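Local atomic coordinates of tyrocidine synthase 2 (Brevibacillus parabrevis, PDB entry 6TA8), a protein that belongs to the nonribosomal peptide synthetase family, large modular enzymes, and is represented here by a two-lobed condensation domain. Residues S136-L139 / E140-P143; Q209-A212 / D213-E216. One frame throughout, in Å; residues are numbered along the deposited sequence.

Contact 1 (S136-L139 / E140-P143); sequences SIDL and EHGP
Asp138 OD2 stands at the edge of the His141 imidazole, and the CG of Glu140 lies against one face of that ring, 3.8 Å above its plane and shifted toward the rim. The edge contact is a hydrogen bond: His141 ND1 donates to Asp138 OD2 over 2.7 Å, with the oxygen nearly in the ring plane and receiving the proton on its syn lone pair. Ring and carboxylate are nevertheless turned 60° apart, so the bond does not make the two groups coplanar. The orientation of the acid follows from its first torsion: with CG anti to the backbone N (chi1 -175°), the carboxylate is laid over the turn that follows. There OD1 of Asp138 takes a weak bond from Glu140 N at 3.4 Å, and OD2 a second weak one from His141 N. The main chain adds a third weak bond, Gly142 N to Asp138 O at 3.0 Å, just before the cis peptide that joins Gly142 to Pro143. Leu139 starts away from the turn, and its side chain packs on Tyr90, Leu144 and His163, the last being the first histidine of the HHxxxDG signature of condensation domains. The histidine-carboxylate hydrogen bond is thus the main link across the turn, and the three weak backbone bonds around Asp138 are consistent with an Asx motif.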
loop_
_atom_site.group_PDB
_atom_site.type_symbol
_atom_site.label_atom_id
_atom_site.label_comp_id
_atom_site.label_asym_id
_atom_site.label_seq_id
_atom_site.Cartn_x
_atom_site.Cartn_y
_atom_site.Cartn_z
ATOM N N SER A 136 -6.519 1.938 19.048
ATOM C CA SER A 136 -7.075 3.070 19.779
ATOM C C SER A 136 -7.097 4.331 18.921
ATOM O O SER A 136 -6.861 5.438 19.407
ATOM C CB SER A 136 -6.298 3.315 21.070
ATOM O OG SER A 136 -4.935 3.596 20.801
ATOM N N ILE A 137 -7.388 4.179 17.633
ATOM C CA ILE A 137 -7.472 5.313 16.720
ATOM C C ILE A 137 -8.919 5.784 16.653
ATOM O O ILE A 137 -9.828 4.995 16.369
ATOM C CB ILE A 137 -6.946 4.940 15.324
ATOM C CG1 ILE A 137 -5.421 4.830 15.344
ATOM C CG2 ILE A 137 -7.395 5.963 14.287
ATOM C CD1 ILE A 137 -4.802 4.678 13.970
ATOM N N ASP A 138 -9.135 7.068 16.924
ATOM C CA ASP A 138 -10.458 7.673 16.838
ATOM C C ASP A 138 -10.628 8.296 15.457
ATOM O O ASP A 138 -9.918 9.244 15.108
ATOM C CB ASP A 138 -10.643 8.721 17.935
ATOM C CG ASP A 138 -12.042 9.303 17.956
ATOM O OD1 ASP A 138 -12.951 8.704 17.341
ATOM O OD2 ASP A 138 -12.235 10.360 18.590
ATOM N N LEU A 139 -11.569 7.766 14.676
ATOM C CA LEU A 139 -11.747 8.241 13.309
ATOM C C LEU A 139 -12.600 9.503 13.237
ATOM O O LEU A 139 -12.399 10.326 12.337
ATOM C CB LEU A 139 -12.371 7.143 12.447
ATOM C CG LEU A 139 -11.420 6.394 11.513
ATOM C CD1 LEU A 139 -12.167 5.327 10.726
ATOM C CD2 LEU A 139 -10.721 7.365 10.577
ATOM N N GLU A 140 -13.545 9.678 14.163
ATOM C CA GLU A 140 -14.449 10.821 14.079
ATOM C C GLU A 140 -13.837 12.092 14.653
ATOM O O GLU A 140 -14.089 13.184 14.132
ATOM C CB GLU A 140 -15.768 10.507 14.788
ATOM C CG GLU A 140 -16.812 11.609 14.648
ATOM C CD GLU A 140 -18.228 11.111 14.859
ATOM O OE1 GLU A 140 -19.170 11.779 14.382
ATOM O OE2 GLU A 140 -18.403 10.056 15.503
ATOM N N HIS A 141 -13.035 11.979 15.711
ATOM C CA HIS A 141 -12.452 13.146 16.355
ATOM C C HIS A 141 -10.941 13.232 16.207
ATOM O O HIS A 141 -10.366 14.281 16.521
ATOM C CB HIS A 141 -12.817 13.162 17.849
ATOM C CG HIS A 141 -14.248 12.818 18.126
ATOM N ND1 HIS A 141 -14.628 11.635 18.721
ATOM C CD2 HIS A 141 -15.392 13.504 17.888
ATOM C CE1 HIS A 141 -15.944 11.607 18.840
ATOM N NE2 HIS A 141 -16.431 12.729 18.343
ATOM N N GLY A 142 -10.284 12.175 15.739
ATOM C CA GLY A 142 -8.850 12.180 15.584
ATOM C C GLY A 142 -8.133 12.130 16.918
ATOM O O GLY A 142 -8.755 12.015 17.979
ATOM N N PRO A 143 -6.794 12.215 16.890
ATOM C CA PRO A 143 -5.996 12.300 15.664
ATOM C C PRO A 143 -5.694 10.930 15.060
ATOM O O PRO A 143 -5.759 9.920 15.761
ATOM C CB PRO A 143 -4.712 12.978 16.140
ATOM C CG PRO A 143 -4.566 12.516 17.549
ATOM C CD PRO A 143 -5.965 12.371 18.098
HETATM O O HOH W 1 -6.923 9.263 17.788
#

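Contact 2 (Q209-A212 / D213-E216)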
loop_
_atom_site.group_PDB
_atom_site.type_symbol
_atom_site.label_atom_id
_atom_site.label_comp_id
_atom_site.label_asym_id
_atom_site.label_seq_id
_atom_site.Cartn_x
_atom_site.Cartn_y
_atom_site.Cartn_z
ATOM N N GLN A 209 -12.426 14.866 -9.421
ATOM C CA GLN A 209 -13.807 14.828 -9.892
ATOM C C GLN A 209 -13.938 15.479 -11.263
ATOM O O GLN A 209 -14.725 15.023 -12.100
ATOM C CB GLN A 209 -14.726 15.507 -8.877
ATOM C CG GLN A 209 -16.197 15.505 -9.268
ATOM C CD GLN A 209 -16.761 14.105 -9.424
ATOM O OE1 GLN A 209 -16.531 13.232 -8.587
ATOM N NE2 GLN A 209 -17.505 13.886 -10.501
ATOM N N LYS A 210 -13.175 16.547 -11.513
ATOM C CA LYS A 210 -13.185 17.169 -12.833
ATOM C C LYS A 210 -12.618 16.225 -13.885
ATOM O O LYS A 210 -13.179 16.096 -14.980
ATOM C CB LYS A 210 -12.397 18.477 -12.803
ATOM C CG LYS A 210 -13.004 19.552 -11.916
ATOM C CD LYS A 210 -12.097 20.769 -11.832
ATOM C CE LYS A 210 -12.720 21.868 -10.988
ATOM N NZ LYS A 210 -11.799 23.024 -10.819
ATOM N N TYR A 211 -11.505 15.558 -13.572
ATOM C CA TYR A 211 -10.957 14.559 -14.482
ATOM C C TYR A 211 -11.885 13.359 -14.616
ATOM O O TYR A 211 -11.863 12.672 -15.643
ATOM C CB TYR A 211 -9.574 14.120 -13.997
ATOM C CG TYR A 211 -8.953 13.002 -14.804
ATOM C CD1 TYR A 211 -8.372 13.251 -16.040
ATOM C CD2 TYR A 211 -8.940 11.700 -14.324
ATOM C CE1 TYR A 211 -7.802 12.232 -16.779
ATOM C CE2 TYR A 211 -8.373 10.674 -15.055
ATOM C CZ TYR A 211 -7.805 10.946 -16.281
ATOM O OH TYR A 211 -7.238 9.927 -17.011
ATOM N N ALA A 212 -12.706 13.095 -13.596
ATOM C CA ALA A 212 -13.665 11.999 -13.680
ATOM C C ALA A 212 -14.715 12.264 -14.750
ATOM O O ALA A 212 -15.116 11.348 -15.476
ATOM C CB ALA A 212 -14.330 11.779 -12.322
ATOM N N ASP A 213 -15.172 13.510 -14.861
ATOM C CA ASP A 213 -16.168 13.895 -15.850
ATOM C C ASP A 213 -15.543 14.450 -17.122
ATOM O O ASP A 213 -16.268 14.930 -17.999
ATOM C CB ASP A 213 -17.137 14.914 -15.250
ATOM C CG ASP A 213 -18.048 14.301 -14.206
ATOM O OD1 ASP A 213 -18.519 13.165 -14.424
ATOM O OD2 ASP A 213 -18.291 14.951 -13.168
ATOM N N SER A 214 -14.218 14.399 -17.243
ATOM C CA SER A 214 -13.566 14.820 -18.469
ATOM C C SER A 214 -13.805 13.790 -19.572
ATOM O O SER A 214 -14.359 12.710 -19.347
ATOM C CB SER A 214 -12.068 15.019 -18.239
ATOM O OG SER A 214 -11.415 13.781 -18.017
ATOM N N ASP A 215 -13.378 14.140 -20.784
ATOM C CA ASP A 215 -13.559 13.273 -21.939
ATOM C C ASP A 215 -12.314 12.466 -22.284
ATOM O O ASP A 215 -12.408 11.529 -23.083
ATOM C CB ASP A 215 -13.997 14.099 -23.154
ATOM C CG ASP A 215 -15.198 14.974 -22.856
ATOM O OD1 ASP A 215 -15.460 15.918 -23.630
ATOM O OD2 ASP A 215 -15.880 14.718 -21.839
ATOM N N GLU A 216 -11.158 12.805 -21.709
ATOM C CA GLU A 216 -9.988 11.947 -21.857
ATOM C C GLU A 216 -10.219 10.599 -21.185
ATOM O O GLU A 216 -9.814 9.554 -21.709
ATOM C CB GLU A 216 -8.752 12.634 -21.275
ATOM C CG GLU A 216 -7.531 11.734 -21.170
ATOM C CD GLU A 216 -6.404 12.365 -20.376
ATOM O OE1 GLU A 216 -6.560 13.523 -19.932
ATOM O OE2 GLU A 216 -5.360 11.703 -20.194
HETATM O O HOH W 2 -16.692 11.157 -17.989
#
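Ser214 and Asp213 meet the last turn of helix 201-212 first through hydrogen bonds. Along the backbone, Asp213 N donates to Gln209 O at 3.2 Å, a helical i to i+4 bond, while Ser214 N reaches back only weakly to Tyr211 O. The same carbonyl is gripped more closely by a hydroxyl, Ser214 OG donating to Tyr211 O at 2.7 Å. OG can reach it because it sits between the backbone N and the carbonyl carbon (chi1 70°). A water bridges Ala212 O and Ser214 O.

Between side chains, Gln209 NE2 donates to Asp213 OD2 at 3.0 Å; the oxygen lies near the amide plane, yet the donor approaches from above the carboxylate. NE2 also bonds to Leu366 O, and Asp213 OD1 to Thr368 OG1, which joins this pair to a loop of the second lobe.

The aromatic contact differs: the Glu216 carboxylate lies at the edge of the Tyr211 ring, OE1 being 3.6 Å from CE1, with the two planes 88° apart. OE1 of Glu216 is hydrogen-bonded to Gln311, and OE2 forms a salt bridge with Lys355. The whole is a helix C-terminus, where a serine hydroxyl joins the backbone in binding a last-turn carbonyl.

In the fold
From the N terminus, the chain runs through helix 122-134 into contact 1, which turns the chain within the loop leading to strand 145-152, in the five-stranded sheet of the first lobe. Strand 155-163 and helix 169-187 follow before helix 201-212 ends at contact 2, which opens the loop toward helix 221-229. The two are in series, neither nested nor crossing, and do not touch: their centres lie 33 Å apart and their nearest atoms about 21 Å. Contact 1 faces strands 88-91 and 155-163, whereas contact 2 is tied to the loops that carry Ile310 and Gln311, Lys355, and Leu366 to Thr368, so that helix 201-212 ends against the second lobe of the condensation domain.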